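Local coordinates for protein beta-N-acetylhexosaminidase (Thermotoga neapolitana, PDB 5BZA) that probably hydrolyses terminal non-reducing N-acetyl-D-hexosamine residues from N-acetyl-beta-D-hexosaminides, as a glycoside hydrolase of family 3, at residues L350-N354 with Y367-P371; R385-E389 with F403-K409. All coordinates share one frame; numbering follows the deposited sequence.

Contact 1: L350-N354 with Y367-P371; sequences LVPSN and YDLIP
Tyr367 lays one face of its ring against Pro352, and Val351 packs against the tyrosine's backbone carbonyl and CB. The pair of segments is the first half of a beta-alpha-beta crossover. Strand 347-352 ends here, and helix 364-377 runs back over the sheet, nearly antiparallel to the strand, and leads to strand 380-386. The axes of 350-352 and 367-371 are 8.0 Å apart at their closest, and their directions differ by 158°.

The Tyr367 contact is a CH-pi interaction. CB of Pro352 lies 3.7 Å from the centroid of the Tyr367 ring and 17° off its normal. It is displaced toward the CD2 and CE2 side. The ring comes to the proline because its CG stands beside the backbone N, opposite the carbonyl carbon (chi1 -58°).

Nearer the solvent, the amide of Asn354 crosses the carboxylate of Asp368 at a steep angle. Arg385 is the main polar partner of Asp368, but it is modelled too close to OD1, so the details of that salt bridge are doubtful. The bond from Asn354 ND2 to Asp368 OD1, 3.0 Å long, is weak and doubtful for the same reason.

Val351 uses its two methyls on different targets. Phe403 of the neighbouring strand 399-404 also packs on Val351, Pro352 and Ile370, so it shares the buried layer between strand and helix. CG1 of Val351 lies 3.4 Å from the carbonyl O of Tyr367 and 4.0 Å from CB of the same residue. CG2 of Val351 meets the branch methyl CG2 of Ile370 at 4.0 Å.

Contact 2: R385-E389 with F403-K409; sequences RYDIE and FVVNASK
Tyr386 meets Phe403 with the edge of its ring: the carbonyl O of Phe403 lies near the ring plane, by the hydroxyl. A water lies at the same ring's edge, also in plane. The ring of His417 meets that of Tyr386 with planes at about 85°, while the ring of Phe403 stacks on Phe428. The carboxylate of Glu389 is approached over a face, where NZ of Lys409 stands above the plane.

The Tyr386 hydroxyl serves two backbone groups. OH donates to Phe403 O at 2.6 Å, from a position tilted 34° out of the carbonyl plane. It also accepts a weak bond from Val405 N, 3.3 Å from the same OH. The hydroxyl thus bridges Phe403 O and, weakly, Val405 N, at the end of the strand. CG of Tyr386 sits between the backbone N and the carbonyl carbon (chi1 71°), which turns the ring toward strand 399-404.

In the mostly parallel sheet of the C-terminal domain, strand 347-352 lies between strands 380-386 and 399-404. The present segments leave those two flanking strands and meet past the end of the middle one, where Pro352 touches both Ile388 and Val405. CG2 of Ile388 packs on CG1 of Val405 at 3.9 Å. The water donates to Ile388 O at 3.1 Å and to Val405 O at 3.0 Å, joining the two loops.

Asp387 forms an Asx turn: its OD1 accepts from Glu389 N at 2.8 Å, met from above the carboxylate plane. On the exposed side, Lys409 closes the type I turn begun at Asn406. Its extended chain crosses the bent Glu389 at about a right angle, with a salt bridge of 3.2 Å from NZ of Lys409 to OE1 of Glu389.

Contact 1 closes before contact 2 opens along the chain, and their centres are about 11 Å apart. The elements come in the order strand 347-352, helix 364-377, strand 380-386, strand 399-404. The three strands belong to one sheet, and 380-386 is an outermost strand of it within this chain. The helix leads directly into that strand. The contacts also touch each other: Leu350 O and Phe403 N probably form a hydrogen bond at 3.0 Å. The Arg385 side chain packs on Tyr367 of the helix; its short approach to Asp368 is doubtful in detail. Both contacts lie in the C-terminal domain, away from the N-terminal TIM barrel.

Contact 1: L350-N354 with Y367-P371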
# COMPACT_ATOMS: atom_id res chain seq x y z
N LEU B 350 -2.99 -1.53 30.49
CA LEU B 350 -3.36 -0.14 30.65
C LEU B 350 -2.92 0.53 29.38
O LEU B 350 -1.72 0.60 29.08
CB LEU B 350 -2.68 0.50 31.87
CG LEU B 350 -3.14 -0.01 33.24
CD1 LEU B 350 -2.42 0.68 34.41
CD2 LEU B 350 -4.64 0.19 33.34
N VAL B 351 -3.89 1.01 28.62
CA VAL B 351 -3.59 1.48 27.28
C VAL B 351 -4.12 2.89 27.10
O VAL B 351 -5.29 3.11 27.41
CB VAL B 351 -4.20 0.54 26.19
CG1 VAL B 351 -4.00 1.14 24.80
CG2 VAL B 351 -3.59 -0.88 26.29
N PRO B 352 -3.28 3.83 26.62
CA PRO B 352 -3.71 5.21 26.32
C PRO B 352 -5.04 5.22 25.58
O PRO B 352 -5.22 4.42 24.67
CB PRO B 352 -2.59 5.76 25.44
CG PRO B 352 -1.38 5.02 25.93
CD PRO B 352 -1.85 3.64 26.36
N SER B 353 -5.93 6.12 25.97
CA SER B 353 -7.31 6.18 25.50
C SER B 353 -7.56 6.49 24.04
O SER B 353 -8.66 6.22 23.56
CB SER B 353 -8.09 7.21 26.31
OG SER B 353 -9.42 7.31 25.83
N ASN B 354 -6.58 7.05 23.31
CA ASN B 354 -6.82 7.31 21.88
C ASN B 354 -7.99 8.28 21.64
O ASN B 354 -9.15 7.85 21.55
CB ASN B 354 -7.09 5.99 21.12
CG ASN B 354 -7.64 6.21 19.69
OD1 ASN B 354 -7.39 7.24 19.05
ND2 ASN B 354 -8.41 5.24 19.20
N TYR B 367 -2.56 2.55 19.49
CA TYR B 367 -3.01 2.24 20.84
C TYR B 367 -4.10 1.22 20.77
O TYR B 367 -4.10 0.25 21.52
CB TYR B 367 -3.53 3.49 21.58
CG TYR B 367 -2.51 4.59 21.71
CD1 TYR B 367 -1.15 4.29 21.73
CD2 TYR B 367 -2.90 5.92 21.87
CE1 TYR B 367 -0.21 5.29 21.86
CE2 TYR B 367 -1.95 6.93 22.01
CZ TYR B 367 -0.60 6.61 22.00
OH TYR B 367 0.35 7.59 22.13
N ASP B 368 -5.06 1.46 19.88
CA ASP B 368 -6.13 0.48 19.66
C ASP B 368 -5.61 -0.91 19.32
O ASP B 368 -6.22 -1.92 19.68
CB ASP B 368 -7.05 0.92 18.50
CG ASP B 368 -7.97 2.05 18.87
OD1 ASP B 368 -8.04 2.37 20.07
OD2 ASP B 368 -8.63 2.62 17.98
N LEU B 369 -4.47 -0.98 18.65
CA LEU B 369 -3.98 -2.29 18.21
C LEU B 369 -3.17 -3.04 19.28
O LEU B 369 -3.00 -4.26 19.19
CB LEU B 369 -3.17 -2.10 16.92
CG LEU B 369 -4.13 -2.13 15.71
CD1 LEU B 369 -3.45 -1.76 14.39
CD2 LEU B 369 -4.85 -3.49 15.60
N ILE B 370 -2.69 -2.33 20.30
CA ILE B 370 -1.90 -2.97 21.37
C ILE B 370 -2.52 -4.25 22.02
O ILE B 370 -1.80 -5.23 22.30
CB ILE B 370 -1.57 -1.91 22.50
CG1 ILE B 370 -0.66 -0.82 21.93
CG2 ILE B 370 -0.94 -2.58 23.75
CD1 ILE B 370 -0.16 0.26 22.97
N PRO B 371 -3.83 -4.23 22.32
CA PRO B 371 -4.44 -5.44 22.90
C PRO B 371 -4.35 -6.69 21.99
O PRO B 371 -4.02 -7.78 22.49
CB PRO B 371 -5.91 -5.03 23.10
CG PRO B 371 -5.82 -3.54 23.28
CD PRO B 371 -4.76 -3.09 22.33

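Contact 2: R385-E389 with F403-K409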
# COMPACT_ATOMS: atom_id res chain seq x y z
N ARG B 385 -8.53 1.44 29.41
CA ARG B 385 -8.09 2.55 28.60
C ARG B 385 -7.99 3.79 29.51
O ARG B 385 -8.99 4.21 30.09
CB ARG B 385 -9.09 2.76 27.46
CG ARG B 385 -9.07 1.64 26.39
CD ARG B 385 -7.74 1.50 25.66
NE ARG B 385 -8.07 1.24 24.26
CZ ARG B 385 -7.59 1.92 23.23
NH1 ARG B 385 -6.72 2.90 23.39
NH2 ARG B 385 -7.98 1.60 22.02
N TYR B 386 -6.80 4.32 29.74
CA TYR B 386 -6.68 5.46 30.65
C TYR B 386 -6.48 6.77 29.90
O TYR B 386 -6.15 6.80 28.72
CB TYR B 386 -5.53 5.26 31.63
CG TYR B 386 -4.15 5.35 31.03
CD1 TYR B 386 -3.58 4.28 30.32
CD2 TYR B 386 -3.40 6.51 31.19
CE1 TYR B 386 -2.29 4.39 29.79
CE2 TYR B 386 -2.12 6.62 30.67
CZ TYR B 386 -1.57 5.58 29.98
OH TYR B 386 -0.30 5.76 29.48
N ASP B 387 -6.66 7.87 30.62
CA ASP B 387 -6.52 9.21 30.04
C ASP B 387 -5.06 9.63 30.21
O ASP B 387 -4.51 9.54 31.31
CB ASP B 387 -7.49 10.15 30.77
CG ASP B 387 -7.42 11.58 30.29
OD1 ASP B 387 -6.50 11.98 29.53
OD2 ASP B 387 -8.32 12.33 30.74
N ILE B 388 -4.44 10.10 29.13
CA ILE B 388 -3.01 10.40 29.21
C ILE B 388 -2.78 11.66 30.05
O ILE B 388 -1.75 11.80 30.73
CB ILE B 388 -2.33 10.56 27.81
CG1 ILE B 388 -2.96 11.70 27.01
CG2 ILE B 388 -2.31 9.21 27.04
CD1 ILE B 388 -2.18 12.01 25.75
N GLU B 389 -3.76 12.57 30.03
CA GLU B 389 -3.63 13.84 30.72
C GLU B 389 -3.95 13.62 32.19
O GLU B 389 -3.77 14.50 33.02
CB GLU B 389 -4.57 14.90 30.11
CG GLU B 389 -4.35 15.27 28.63
CD GLU B 389 -3.48 16.53 28.43
OE1 GLU B 389 -4.08 17.64 28.30
OE2 GLU B 389 -2.23 16.42 28.36
N PHE B 403 1.24 1.04 29.48
CA PHE B 403 1.75 1.56 28.23
C PHE B 403 1.79 3.07 28.34
O PHE B 403 0.80 3.79 28.13
CB PHE B 403 0.91 1.09 27.04
CG PHE B 403 1.10 -0.37 26.74
CD1 PHE B 403 2.17 -0.80 25.97
CD2 PHE B 403 0.29 -1.32 27.32
CE1 PHE B 403 2.38 -2.14 25.72
CE2 PHE B 403 0.50 -2.67 27.08
CZ PHE B 403 1.54 -3.07 26.28
N VAL B 404 2.97 3.53 28.72
CA VAL B 404 3.16 4.89 29.20
C VAL B 404 3.32 5.91 28.07
O VAL B 404 4.19 5.78 27.21
CB VAL B 404 4.37 4.97 30.10
CG1 VAL B 404 4.51 6.38 30.63
CG2 VAL B 404 4.27 3.92 31.23
N VAL B 405 2.48 6.94 28.12
CA VAL B 405 2.55 8.11 27.25
C VAL B 405 2.54 9.37 28.16
O VAL B 405 1.81 9.40 29.18
CB VAL B 405 1.38 8.11 26.26
CG1 VAL B 405 1.24 9.44 25.55
CG2 VAL B 405 1.56 6.96 25.25
N ASN B 406 3.44 10.32 27.88
CA ASN B 406 3.60 11.65 28.56
C ASN B 406 3.44 11.59 30.10
O ASN B 406 2.59 12.25 30.72
CB ASN B 406 2.67 12.74 27.92
CG ASN B 406 1.27 12.75 28.51
OD1 ASN B 406 0.68 11.70 28.72
ND2 ASN B 406 0.75 13.94 28.84
N ALA B 407 4.30 10.78 30.72
CA ALA B 407 4.23 10.57 32.15
C ALA B 407 4.68 11.84 32.89
O ALA B 407 4.38 12.03 34.07
CB ALA B 407 5.08 9.37 32.56
N SER B 408 5.39 12.70 32.17
CA SER B 408 6.05 13.87 32.75
C SER B 408 5.21 15.15 32.69
O SER B 408 5.75 16.23 32.94
CB SER B 408 7.38 14.11 32.05
OG SER B 408 8.26 13.02 32.28
N LYS B 409 3.92 15.03 32.37
CA LYS B 409 3.11 16.23 32.14
C LYS B 409 3.11 17.09 33.41
O LYS B 409 3.36 18.30 33.38
CB LYS B 409 1.67 15.87 31.81
CG LYS B 409 0.77 17.08 31.65
CD LYS B 409 -0.69 16.70 31.49
CE LYS B 409 -1.58 17.95 31.46
NZ LYS B 409 -3.02 17.62 31.29
O HOH W 1 -0.16 9.20 31.37